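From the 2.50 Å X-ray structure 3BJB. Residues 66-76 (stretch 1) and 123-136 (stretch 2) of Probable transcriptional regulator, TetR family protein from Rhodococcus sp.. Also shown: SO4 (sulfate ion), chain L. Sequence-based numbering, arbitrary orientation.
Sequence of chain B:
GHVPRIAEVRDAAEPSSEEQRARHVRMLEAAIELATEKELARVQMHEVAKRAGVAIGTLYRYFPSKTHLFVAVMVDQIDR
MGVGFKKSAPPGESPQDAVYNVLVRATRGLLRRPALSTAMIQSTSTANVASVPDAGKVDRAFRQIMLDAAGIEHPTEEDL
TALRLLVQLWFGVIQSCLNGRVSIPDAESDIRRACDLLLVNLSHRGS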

# COMPACT_ATOMS: atom_id res chain seq x y z
N LYS B 66 1.27 -2.81 18.84
CA LYS B 66 1.71 -1.60 18.22
C LYS B 66 0.88 -1.24 16.99
O LYS B 66 0.54 -0.07 16.82
N THR B 67 0.56 -2.22 16.15
CA THR B 67 -0.22 -1.97 14.94
C THR B 67 -1.62 -1.46 15.32
O THR B 67 -2.19 -0.62 14.61
N HIS B 68 -2.13 -1.90 16.47
CA HIS B 68 -3.39 -1.34 17.00
C HIS B 68 -3.24 0.14 17.28
O HIS B 68 -4.09 0.95 16.91
N LEU B 69 -2.17 0.48 17.99
CA LEU B 69 -1.94 1.85 18.41
C LEU B 69 -1.84 2.77 17.21
O LEU B 69 -2.57 3.76 17.13
N PHE B 70 -0.99 2.42 16.24
CA PHE B 70 -0.85 3.28 15.06
C PHE B 70 -2.05 3.35 14.10
O PHE B 70 -2.19 4.30 13.33
N VAL B 71 -2.93 2.37 14.17
CA VAL B 71 -4.20 2.43 13.49
C VAL B 71 -5.09 3.46 14.17
O VAL B 71 -5.71 4.29 13.51
N ALA B 72 -5.13 3.42 15.50
CA ALA B 72 -5.84 4.44 16.27
C ALA B 72 -5.22 5.83 16.07
O ALA B 72 -5.94 6.82 16.10
N VAL B 73 -3.90 5.91 15.88
CA VAL B 73 -3.25 7.21 15.63
C VAL B 73 -3.74 7.74 14.29
O VAL B 73 -4.15 8.88 14.21
N MSE B 74 -3.72 6.89 13.26
CA MSE B 74 -4.27 7.21 11.95
C MSE B 74 -5.75 7.72 11.98
O MSE B 74 -6.07 8.74 11.38
N VAL B 75 -6.62 7.01 12.68
CA VAL B 75 -8.03 7.38 12.84
C VAL B 75 -8.18 8.77 13.47
O VAL B 75 -8.98 9.60 12.98
N ASP B 76 -7.41 9.02 14.54
CA ASP B 76 -7.34 10.35 15.15
C ASP B 76 -6.85 11.42 14.15
O ASP B 76 -7.33 12.56 14.16
N SER B 123 1.26 0.45 9.11
CA SER B 123 0.35 -0.16 10.07
C SER B 123 -1.00 -0.52 9.47
O SER B 123 -1.50 -1.59 9.72
N THR B 124 -1.57 0.35 8.67
CA THR B 124 -2.87 0.12 8.01
C THR B 124 -2.83 -0.91 6.85
O THR B 124 -3.82 -1.56 6.54
N SER B 125 -1.66 -1.05 6.25
CA SER B 125 -1.41 -2.10 5.27
C SER B 125 -1.41 -3.48 5.92
O SER B 125 -2.15 -4.34 5.50
N THR B 126 -0.60 -3.68 6.95
CA THR B 126 -0.51 -4.99 7.59
C THR B 126 -1.71 -5.35 8.51
O THR B 126 -1.80 -6.47 8.96
N ALA B 127 -2.63 -4.43 8.77
CA ALA B 127 -3.61 -4.65 9.84
C ALA B 127 -4.85 -5.43 9.45
O ALA B 127 -5.82 -4.86 8.99
N ASN B 128 -4.85 -6.73 9.69
CA ASN B 128 -6.05 -7.48 9.43
C ASN B 128 -7.25 -6.92 10.19
O ASN B 128 -7.16 -6.58 11.38
N VAL B 129 -8.36 -6.81 9.46
CA VAL B 129 -9.54 -6.08 9.93
C VAL B 129 -10.32 -6.88 11.00
O VAL B 129 -10.89 -6.31 11.95
N ALA B 130 -10.30 -8.21 10.85
CA ALA B 130 -10.90 -9.08 11.84
C ALA B 130 -10.17 -9.00 13.18
O ALA B 130 -10.80 -9.10 14.24
N SER B 131 -8.85 -8.79 13.13
CA SER B 131 -8.01 -8.77 14.34
C SER B 131 -7.91 -7.41 15.03
O SER B 131 -7.88 -7.34 16.27
N VAL B 132 -7.83 -6.35 14.23
CA VAL B 132 -7.81 -4.99 14.76
C VAL B 132 -8.98 -4.23 14.16
O VAL B 132 -8.92 -3.83 12.99
N PRO B 133 -10.06 -4.08 14.95
CA PRO B 133 -11.37 -3.59 14.53
C PRO B 133 -11.43 -2.08 14.31
O PRO B 133 -12.49 -1.57 13.96
N ASP B 134 -10.32 -1.39 14.55
CA ASP B 134 -10.22 0.02 14.21
C ASP B 134 -9.77 0.15 12.76
O ASP B 134 -9.79 1.25 12.18
N ALA B 135 -9.35 -0.97 12.16
CA ALA B 135 -8.78 -0.93 10.81
C ALA B 135 -9.85 -0.50 9.83
O ALA B 135 -9.58 0.33 8.97
N GLY B 136 -11.06 -1.05 9.97
CA GLY B 136 -12.23 -0.59 9.21
C GLY B 136 -12.52 0.90 9.34
O GLY B 136 -12.58 1.61 8.34

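No hydrogen bond joins the two stretches; the helix of stretch 1 meets stretch 2 through van der Waals packing. Ser123 begins the contact where the CA atoms of Thr67 and Ser123 lie 5.2 Å apart. Its CB points toward the helix, and in the m rotamer its OG lies 3.4 Å from Phe70 CB and 3.9 Å from Thr67 CA. A compact side chain suits so tight a place, and the hydroxyl, whose nearest atoms in stretch 1 are carbons, makes its hydrogen bond elsewhere in the structure. Phe70 (m) starts toward stretch 2, but its ring leads away.

Thr124, also m, points sideways; OG1 lies 4.1 Å from CG of Met74, a selenomethionine whose end turns away, and 4.2 Å from Val71 CG2. It can face these carbons because its hydrogen bond, too, is made elsewhere. Thr126 (p) brings OG1 to 3.9 Å from Thr67 CG2, at a partly exposed margin that suits a hydroxyl. Thr67, p as well, points toward stretch 2, while its backbone N donates a hydrogen bond to O2 (3.3 Å) of a sulfate, an ion probably from the crystallisation liquor.

Ala127 offers a small apolar surface, its CB 4.0 Å from Val71 CG2. Beyond it the chain turns: Ser131 OG donates a hydrogen bond to Asn128 O (3.2 Å), and Ala130 N to Asn128 OD1 (3.0 Å). Val132 (chi1 11°) then points back in. Being apolar, it can set its CB over one face of the His68 ring, 3.9 Å from the centroid, in a CH-pi contact, and its CG2 4.2 Å from Val71 CG1. The m rotamer of His68 carries the ring nearer, although its CB points sideways.

Asp134 (chi1 -97°) suits a partly exposed edge: CB packs 3.4 Å from Val71 CG1, while OD2 lies 3.8 Å from Ala72 CB. Val71 (t) is thus the central knob, its branched side chain seated among Ser123, Thr124, Asp134 and Ala135.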

# COMPACT_ATOMS: atom_id res chain seq x y z
CB LYS B 66 3.18 -1.71 17.86
CG LYS B 66 3.78 -0.39 17.60
CD LYS B 66 5.25 -0.46 17.76
CE LYS B 66 5.93 -1.09 16.55
NZ LYS B 66 7.27 -1.54 16.97
CB THR B 67 -0.27 -3.18 13.94
OG1 THR B 67 -0.71 -4.33 14.62
CG2 THR B 67 1.09 -3.53 13.33
CB HIS B 68 -3.83 -2.00 18.33
CG HIS B 68 -4.44 -3.36 18.20
ND1 HIS B 68 -3.69 -4.50 18.02
CD2 HIS B 68 -5.73 -3.76 18.28
CE1 HIS B 68 -4.49 -5.55 17.98
NE2 HIS B 68 -5.74 -5.13 18.13
CB LEU B 69 -0.72 1.93 19.30
CG LEU B 69 -0.16 3.31 19.61
CD1 LEU B 69 -1.09 4.07 20.58
CD2 LEU B 69 1.23 3.09 20.21
CB PHE B 70 0.45 3.01 14.36
CG PHE B 70 1.59 3.49 15.12
CD1 PHE B 70 1.84 4.85 15.19
CD2 PHE B 70 2.41 2.60 15.81
CE1 PHE B 70 2.93 5.33 15.94
CE2 PHE B 70 3.49 3.07 16.56
CZ PHE B 70 3.74 4.43 16.63
CB VAL B 71 -4.88 1.06 13.45
CG1 VAL B 71 -6.38 1.21 13.14
CG2 VAL B 71 -4.19 0.17 12.42
CB ALA B 72 -5.86 4.09 17.76
CB VAL B 73 -1.69 7.18 15.67
CG1 VAL B 73 -1.10 8.36 14.93
CG2 VAL B 73 -1.18 7.18 17.09
CB MSE B 74 -4.14 5.97 11.07
CG MSE B 74 -4.85 6.06 9.75
SE MSE B 74 -3.70 6.66 8.30
CE MSE B 74 -3.45 8.53 8.81
CB VAL B 75 -8.80 6.30 13.66
CG1 VAL B 75 -10.10 6.83 14.24
CG2 VAL B 75 -9.04 5.07 12.81
CB ASP B 76 -6.42 10.33 16.38
CG ASP B 76 -6.18 11.73 16.98
OD1 ASP B 76 -7.13 12.33 17.56
OD2 ASP B 76 -5.03 12.20 16.88
CB SER B 123 0.17 0.75 11.28
OG SER B 123 1.17 0.48 12.23
CB THR B 124 -3.43 1.48 7.56
OG1 THR B 124 -3.81 2.20 8.73
CG2 THR B 124 -4.62 1.34 6.61
CB SER B 125 -0.10 -1.87 4.54
OG SER B 125 -0.21 -0.71 3.75
CB THR B 126 0.82 -5.15 8.42
OG1 THR B 126 0.80 -4.26 9.56
CG2 THR B 126 2.05 -4.84 7.57
CB ALA B 127 -4.02 -3.33 10.50
CB ASN B 128 -5.88 -8.96 9.70
CG ASN B 128 -6.93 -9.78 9.02
OD1 ASN B 128 -8.11 -9.75 9.40
ND2 ASN B 128 -6.54 -10.50 7.97
CB VAL B 129 -10.43 -5.60 8.72
CG1 VAL B 129 -10.56 -6.70 7.63
CG2 VAL B 129 -11.81 -5.06 9.18
CB ALA B 130 -10.96 -10.52 11.34
CB SER B 131 -6.60 -9.33 14.06
OG SER B 131 -6.33 -9.38 12.68
CB VAL B 132 -6.42 -4.29 14.63
CG1 VAL B 132 -5.47 -5.07 13.73
CG2 VAL B 132 -6.55 -2.81 14.21
CB PRO B 133 -12.29 -3.98 15.70
CG PRO B 133 -11.46 -4.85 16.60
CD PRO B 133 -10.06 -4.40 16.38
CB ASP B 134 -9.16 0.71 15.10
CG ASP B 134 -9.74 1.44 16.31
OD1 ASP B 134 -10.98 1.60 16.40
OD2 ASP B 134 -8.94 1.86 17.18
CB ALA B 135 -8.20 -2.29 10.42
S SO4 L . 3.66 -5.35 15.83
O1 SO4 L . 3.93 -5.09 14.42
O2 SO4 L . 2.25 -5.04 16.11
O3 SO4 L . 3.94 -6.76 16.15
O4 SO4 L . 4.54 -4.51 16.65